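Long-range contacts in endo-1,4-b-d-mannanase (Trichoderma reesei, PDB 1QNR), which hydrolyses internal beta-1,4 linkages of mannans as a glycoside hydrolase of family 5, with a catalytic domain built on a TIM barrel: residues A[109-114]-A[166-171]; A[141-145]-A[183-187]. Where two conformers were deposited one is given. Residues are numbered along the deposited sequence.

Interaction 1: A[109-114]-A[166-171]; sequences PFVNNW and LGNEPR. With BMA (beta-D-mannopyranose), chain B; BMA (beta-D-mannopyranose), chain C.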
loop_
_atom_site.group_PDB
_atom_site.type_symbol
_atom_site.label_atom_id
_atom_site.label_comp_id
_atom_site.label_asym_id
_atom_site.label_seq_id
_atom_site.Cartn_x
_atom_site.Cartn_y
_atom_site.Cartn_z
ATOM N N PRO A 109 4.240 -3.002 -1.123
ATOM C CA PRO A 109 4.945 -2.127 -2.083
ATOM C C PRO A 109 6.459 -2.298 -1.998
ATOM O O PRO A 109 7.039 -2.537 -0.927
ATOM C CB PRO A 109 4.518 -0.664 -1.657
ATOM C CG PRO A 109 4.282 -0.848 -0.159
ATOM C CD PRO A 109 3.654 -2.230 0.005
ATOM N N PHE A 110 7.159 -2.094 -3.163
ATOM C CA PHE A 110 8.593 -2.340 -3.294
ATOM C C PHE A 110 9.525 -1.154 -3.075
ATOM O O PHE A 110 10.721 -1.421 -2.851
ATOM C CB PHE A 110 8.923 -2.943 -4.699
ATOM C CG PHE A 110 8.157 -4.196 -5.064
ATOM C CD1 PHE A 110 8.316 -5.366 -4.302
ATOM C CD2 PHE A 110 7.320 -4.205 -6.180
ATOM C CE1 PHE A 110 7.645 -6.526 -4.666
ATOM C CE2 PHE A 110 6.632 -5.388 -6.519
ATOM C CZ PHE A 110 6.799 -6.555 -5.779
ATOM N N VAL A 111 9.015 0.071 -3.142
ATOM C CA VAL A 111 9.859 1.287 -2.956
ATOM C C VAL A 111 8.916 2.395 -2.439
ATOM O O VAL A 111 7.695 2.386 -2.692
ATOM C CB VAL A 111 10.551 1.709 -4.281
ATOM C CG1 VAL A 111 9.550 2.156 -5.344
ATOM C CG2 VAL A 111 11.656 2.760 -4.053
ATOM N N ASN A 112 9.512 3.381 -1.762
ATOM C CA ASN A 112 8.741 4.576 -1.321
ATOM C C ASN A 112 9.025 5.762 -2.282
ATOM O O ASN A 112 10.208 5.994 -2.624
ATOM C CB ASN A 112 9.213 4.989 0.080
ATOM C CG ASN A 112 8.141 5.820 0.818
ATOM O OD1 ASN A 112 7.101 6.219 0.289
ATOM N ND2 ASN A 112 8.365 6.040 2.118
ATOM N N ASN A 113 7.951 6.521 -2.636
ATOM C CA ASN A 113 8.218 7.784 -3.347
ATOM C C ASN A 113 8.974 8.731 -2.411
ATOM O O ASN A 113 9.888 9.473 -2.832
ATOM C CB ASN A 113 6.885 8.436 -3.758
ATOM C CG ASN A 113 7.101 9.685 -4.605
ATOM O OD1 ASN A 113 7.490 9.540 -5.779
ATOM N ND2 ASN A 113 6.812 10.888 -4.110
ATOM N N TRP A 114 8.620 8.700 -1.135
ATOM C CA TRP A 114 9.183 9.613 -0.129
ATOM C C TRP A 114 10.407 9.076 0.563
ATOM O O TRP A 114 10.736 7.874 0.419
ATOM C CB TRP A 114 8.058 9.926 0.937
ATOM C CG TRP A 114 6.782 10.358 0.274
ATOM C CD1 TRP A 114 5.609 9.615 0.187
ATOM C CD2 TRP A 114 6.525 11.565 -0.455
ATOM N NE1 TRP A 114 4.651 10.289 -0.543
ATOM C CE2 TRP A 114 5.189 11.490 -0.947
ATOM C CE3 TRP A 114 7.308 12.672 -0.835
ATOM C CZ2 TRP A 114 4.610 12.514 -1.709
ATOM C CZ3 TRP A 114 6.728 13.703 -1.567
ATOM C CH2 TRP A 114 5.383 13.601 -2.019
ATOM N N LEU A 166 3.680 -1.560 -6.959
ATOM C CA LEU A 166 4.935 -1.028 -7.515
ATOM C C LEU A 166 5.590 -0.056 -6.556
ATOM O O LEU A 166 6.861 -0.111 -6.432
ATOM C CB LEU A 166 4.672 -0.431 -8.908
ATOM C CG LEU A 166 3.998 -1.330 -9.955
ATOM C CD1 LEU A 166 4.165 -0.669 -11.361
ATOM C CD2 LEU A 166 4.510 -2.759 -9.930
ATOM N N GLY A 167 4.866 0.845 -5.873
ATOM C CA GLY A 167 5.541 1.702 -4.881
ATOM C C GLY A 167 4.468 2.331 -3.997
ATOM O O GLY A 167 3.248 2.246 -4.238
ATOM N N ASN A 168 4.970 2.978 -2.920
ATOM C CA ASN A 168 4.069 3.804 -2.103
ATOM C C ASN A 168 3.990 5.226 -2.706
ATOM O O ASN A 168 4.995 5.972 -2.618
ATOM C CB ASN A 168 4.553 3.907 -0.671
ATOM C CG ASN A 168 3.629 4.803 0.186
ATOM O OD1 ASN A 168 2.394 4.617 0.228
ATOM N ND2 ASN A 168 4.247 5.781 0.834
ATOM N N GLU A 169 2.822 5.607 -3.237
ATOM C CA GLU A 169 2.541 7.001 -3.694
ATOM C C GLU A 169 3.489 7.478 -4.766
ATOM O O GLU A 169 3.967 8.636 -4.701
ATOM C CB GLU A 169 2.508 8.038 -2.502
ATOM C CG GLU A 169 1.511 7.507 -1.435
ATOM C CD GLU A 169 1.204 8.520 -0.369
ATOM O OE1 GLU A 169 1.992 9.437 -0.073
ATOM O OE2 GLU A 169 0.158 8.322 0.293
ATOM N N PRO A 170 3.811 6.725 -5.834
ATOM C CA PRO A 170 4.707 7.232 -6.892
ATOM C C PRO A 170 4.182 8.558 -7.457
ATOM O O PRO A 170 2.982 8.680 -7.779
ATOM C CB PRO A 170 4.677 6.138 -7.961
ATOM C CG PRO A 170 3.465 5.311 -7.654
ATOM C CD PRO A 170 3.265 5.361 -6.151
ATOM N N ARG A 171 5.096 9.533 -7.614
ATOM C CA ARG A 171 4.798 10.816 -8.259
ATOM C C ARG A 171 5.947 11.158 -9.193
ATOM O O ARG A 171 7.084 10.668 -9.019
ATOM C CB ARG A 171 4.646 11.992 -7.270
ATOM C CG ARG A 171 3.476 11.840 -6.257
ATOM C CD ARG A 171 3.492 13.156 -5.434
ATOM N NE ARG A 171 2.380 13.188 -4.481
ATOM C CZ ARG A 171 2.038 14.294 -3.772
ATOM N NH1 ARG A 171 2.759 15.415 -3.913
ATOM N NH2 ARG A 171 1.021 14.188 -2.932
HETATM C C1 BMA B . 3.057 14.504 0.996
HETATM C C2 BMA B . 4.039 14.030 2.096
HETATM C C3 BMA B . 3.968 12.508 2.248
HETATM C C4 BMA B . 2.521 12.051 2.375
HETATM C C5 BMA B . 1.611 12.612 1.280
HETATM C C6 BMA B . 0.091 12.415 1.629
HETATM O O2 BMA B . 3.708 14.631 3.356
HETATM O O3 BMA B . 4.731 12.023 3.320
HETATM O O4 BMA B . 2.528 10.615 2.366
HETATM O O5 BMA B . 1.693 14.089 1.321
HETATM O O6 BMA B . -0.514 12.856 0.407
HETATM C C1 BMA C . 1.654 19.090 -1.291
HETATM C C2 BMA C . 0.739 17.849 -1.204
HETATM C C3 BMA C . 1.130 16.927 -0.026
HETATM C C4 BMA C . 2.623 16.594 -0.102
HETATM C C5 BMA C . 3.469 17.905 -0.199
HETATM C C6 BMA C . 4.966 17.754 -0.105
HETATM O O1 BMA C . 1.331 19.827 -2.469
HETATM O O2 BMA C . 0.806 17.113 -2.435
HETATM O O3 BMA C . 0.380 15.699 -0.223
HETATM O O4 BMA C . 3.098 15.912 1.033
HETATM O O5 BMA C . 3.031 18.575 -1.435
HETATM O O6 BMA C . 5.653 17.314 -1.271
#
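Substrate clefts of TIM-barrel glycosidases are assembled from loops at the C-terminal ends of the strands, and here two such loops meet. Their backbones make a single beta bridge: Asn168 N donates to Val111 O (2.8 Å) and Asn113 N to Asn168 O (3.0 Å). Asparagine side chains add two more hydrogen bonds, Asn168 ND2 to Asn112 OD1 (2.9 Å) and the main-chain Arg171 N to Asn113 OD1 (3.0 Å). The Asn168-Glu169-Pro170 sequence matches the family 5 motif that carries the acid/base, a role Glu169 therefore probably fills. Trp114 NE1 holds Glu169 OE1 at 2.8 Å, and the same oxygen accepts from O4 of the chain B mannose, also at 2.8 Å. That sugar lies over one face of the Trp114 ring (CE2 to C3, 3.6 Å). Arg171, salt-bridged to Glu205, lays its guanidinium face against the indole edge (CZ2 to NE, 3.6 Å) and donates from NH1 and NH2 to O2 of the chain C mannose, both at 3.0 Å. Below the cleft, the loops continue from the adjacent parallel strands 105-109 and 161-165; Phe110 packs on helices 138-155 and 178-194, and Leu166 on the latter.

Interaction 2: A[141-145]-A[183-187]; sequences QTQYR and WATSV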
loop_
_atom_site.group_PDB
_atom_site.type_symbol
_atom_site.label_atom_id
_atom_site.label_comp_id
_atom_site.label_asym_id
_atom_site.label_seq_id
_atom_site.Cartn_x
_atom_site.Cartn_y
_atom_site.Cartn_z
ATOM N N GLN A 141 17.099 1.656 -12.106
ATOM C CA GLN A 141 16.022 0.687 -12.433
ATOM C C GLN A 141 16.557 -0.748 -12.444
ATOM O O GLN A 141 15.804 -1.652 -12.075
ATOM C CB GLN A 141 15.402 1.065 -13.805
ATOM C CG GLN A 141 14.552 2.349 -13.746
ATOM C CD GLN A 141 13.432 2.265 -12.693
ATOM O OE1 GLN A 141 12.648 1.302 -12.678
ATOM N NE2 GLN A 141 13.395 3.289 -11.820
ATOM N N THR A 142 17.852 -0.954 -12.849
ATOM C CA THR A 142 18.415 -2.293 -12.806
ATOM C C THR A 142 18.482 -2.830 -11.385
ATOM O O THR A 142 18.081 -3.982 -11.081
ATOM C CB THR A 142 19.836 -2.290 -13.432
ATOM O OG1 THR A 142 19.616 -1.990 -14.836
ATOM C CG2 THR A 142 20.492 -3.671 -13.357
ATOM N N GLN A 143 18.890 -2.010 -10.401
ATOM C CA GLN A 143 18.879 -2.433 -8.996
ATOM C C GLN A 143 17.474 -2.553 -8.429
ATOM O O GLN A 143 17.213 -3.575 -7.719
ATOM C CB GLN A 143 19.776 -1.507 -8.127
ATOM C CG GLN A 143 19.969 -2.042 -6.719
ATOM C CD GLN A 143 20.669 -3.378 -6.621
ATOM O OE1 GLN A 143 21.566 -3.688 -7.438
ATOM N NE2 GLN A 143 20.343 -4.242 -5.643
ATOM N N TYR A 144 16.553 -1.648 -8.723
ATOM C CA TYR A 144 15.138 -1.774 -8.283
ATOM C C TYR A 144 14.574 -3.110 -8.765
ATOM O O TYR A 144 13.872 -3.818 -7.977
ATOM C CB TYR A 144 14.315 -0.585 -8.790
ATOM C CG TYR A 144 12.806 -0.706 -8.654
ATOM C CD1 TYR A 144 12.146 -0.550 -7.411
ATOM C CD2 TYR A 144 12.016 -0.902 -9.797
ATOM C CE1 TYR A 144 10.755 -0.683 -7.324
ATOM C CE2 TYR A 144 10.613 -0.988 -9.717
ATOM C CZ TYR A 144 10.002 -0.912 -8.460
ATOM O OH TYR A 144 8.602 -1.016 -8.461
ATOM N N ARG A 145 14.803 -3.467 -10.048
ATOM C CA ARG A 145 14.244 -4.756 -10.517
ATOM C C ARG A 145 14.944 -5.961 -9.865
ATOM O O ARG A 145 14.275 -7.004 -9.620
ATOM C CB ARG A 145 14.319 -4.891 -12.074
ATOM C CG ARG A 145 13.502 -3.775 -12.759
ATOM C CD ARG A 145 13.617 -4.009 -14.294
ATOM N NE ARG A 145 12.521 -3.328 -14.926
ATOM C CZ ARG A 145 11.763 -3.649 -15.945
ATOM N NH1 ARG A 145 10.872 -2.686 -16.232
ATOM N NH2 ARG A 145 11.876 -4.833 -16.630
ATOM N N TRP A 183 6.658 3.505 -17.287
ATOM C CA TRP A 183 7.384 2.755 -16.230
ATOM C C TRP A 183 6.442 1.725 -15.586
ATOM O O TRP A 183 6.840 0.538 -15.433
ATOM C CB TRP A 183 7.822 3.810 -15.185
ATOM C CG TRP A 183 8.421 3.192 -13.931
ATOM C CD1 TRP A 183 9.726 2.736 -13.772
ATOM C CD2 TRP A 183 7.764 2.992 -12.656
ATOM N NE1 TRP A 183 9.892 2.193 -12.518
ATOM C CE2 TRP A 183 8.686 2.350 -11.823
ATOM C CE3 TRP A 183 6.461 3.265 -12.202
ATOM C CZ2 TRP A 183 8.359 2.052 -10.502
ATOM C CZ3 TRP A 183 6.147 2.933 -10.857
ATOM C CH2 TRP A 183 7.099 2.308 -10.020
ATOM N N ALA A 184 5.202 2.112 -15.253
ATOM C CA ALA A 184 4.303 1.142 -14.618
ATOM C C ALA A 184 3.928 -0.004 -15.539
ATOM O O ALA A 184 3.784 -1.166 -15.085
ATOM C CB ALA A 184 3.033 1.860 -14.126
ATOM N N THR A 185 3.822 0.286 -16.860
ATOM C CA THR A 185 3.547 -0.784 -17.825
ATOM C C THR A 185 4.703 -1.771 -17.821
ATOM O O THR A 185 4.469 -3.047 -17.700
ATOM C CB THR A 185 3.355 -0.137 -19.240
ATOM O OG1 THR A 185 2.201 0.678 -19.248
ATOM C CG2 THR A 185 3.204 -1.212 -20.331
ATOM N N SER A 186 5.942 -1.339 -17.975
ATOM C CA SER A 186 7.092 -2.245 -18.013
ATOM C C SER A 186 7.325 -2.991 -16.701
ATOM O O SER A 186 7.578 -4.242 -16.706
ATOM C CB SER A 186 8.370 -1.437 -18.361
ATOM O OG SER A 186 9.422 -2.385 -18.531
ATOM N N VAL A 187 7.227 -2.276 -15.539
ATOM C CA VAL A 187 7.521 -2.982 -14.278
ATOM C C VAL A 187 6.400 -3.968 -13.969
ATOM O O VAL A 187 6.719 -5.091 -13.490
ATOM C CB VAL A 187 7.715 -1.987 -13.113
ATOM C CG1 VAL A 187 7.874 -2.680 -11.753
ATOM C CG2 VAL A 187 8.938 -1.070 -13.349
HETATM O O HOH W 1 9.449 -5.556 -18.368
#
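In a TIM barrel the helices form an outer layer around the strands, and segments 141-145 and 183-187 belong to two neighbours in that layer, helices 138-155 and 178-194. The axes of these short segments come no closer than 13.0 Å, with 43° between their directions, and the gap is bridged largely by the long side chains of Gln141, Tyr144, Arg145 and Trp183. The apolar part centres on Tyr144, whose CE2 lies 3.9 Å from Trp183 CZ2 and 3.8 Å from Val187 CG1. The two aromatic rings meet obliquely, with planes at 35°, while the Tyr144 hydroxyl is probably hydrogen-bonded to Leu166 O. Trp134, from the chain before helix 138-155, meets both rings. Two direct hydrogen bonds tie the helices together: Trp183 NE1 donates to Gln141 OE1 at 2.9 Å, and Arg145 NH1 to Ser186 OG at 2.7 Å. One link is indirect: water 1 accepts from Arg145 NH2 at 3.1 Å and donates to Ser186 O at 2.8 Å, so the guanidinium engages both the hydroxyl and the carbonyl of one serine.

Overall arrangement
The pair illustrates how a barrel is built in layers. The four segments alternate along the chain, each barrel-end loop of interaction 1 being followed by a helix of interaction 2, so successive beta-alpha units meet twice: at the cleft and in the outer layer. The centres lie 12 Å apart and the contacts touch directly. Tyr144 OH makes a probable hydrogen bond of 2.8 Å to Leu166 O, and Tyr144 CE1 packs 3.7 Å from Val111 CG1; Leu166 CB lies 3.8 Å from Trp183 CH2. Only interaction 1 meets the mannose pair, whose units are joined from C1 to O4, consistent with mannobiose held in the cleft.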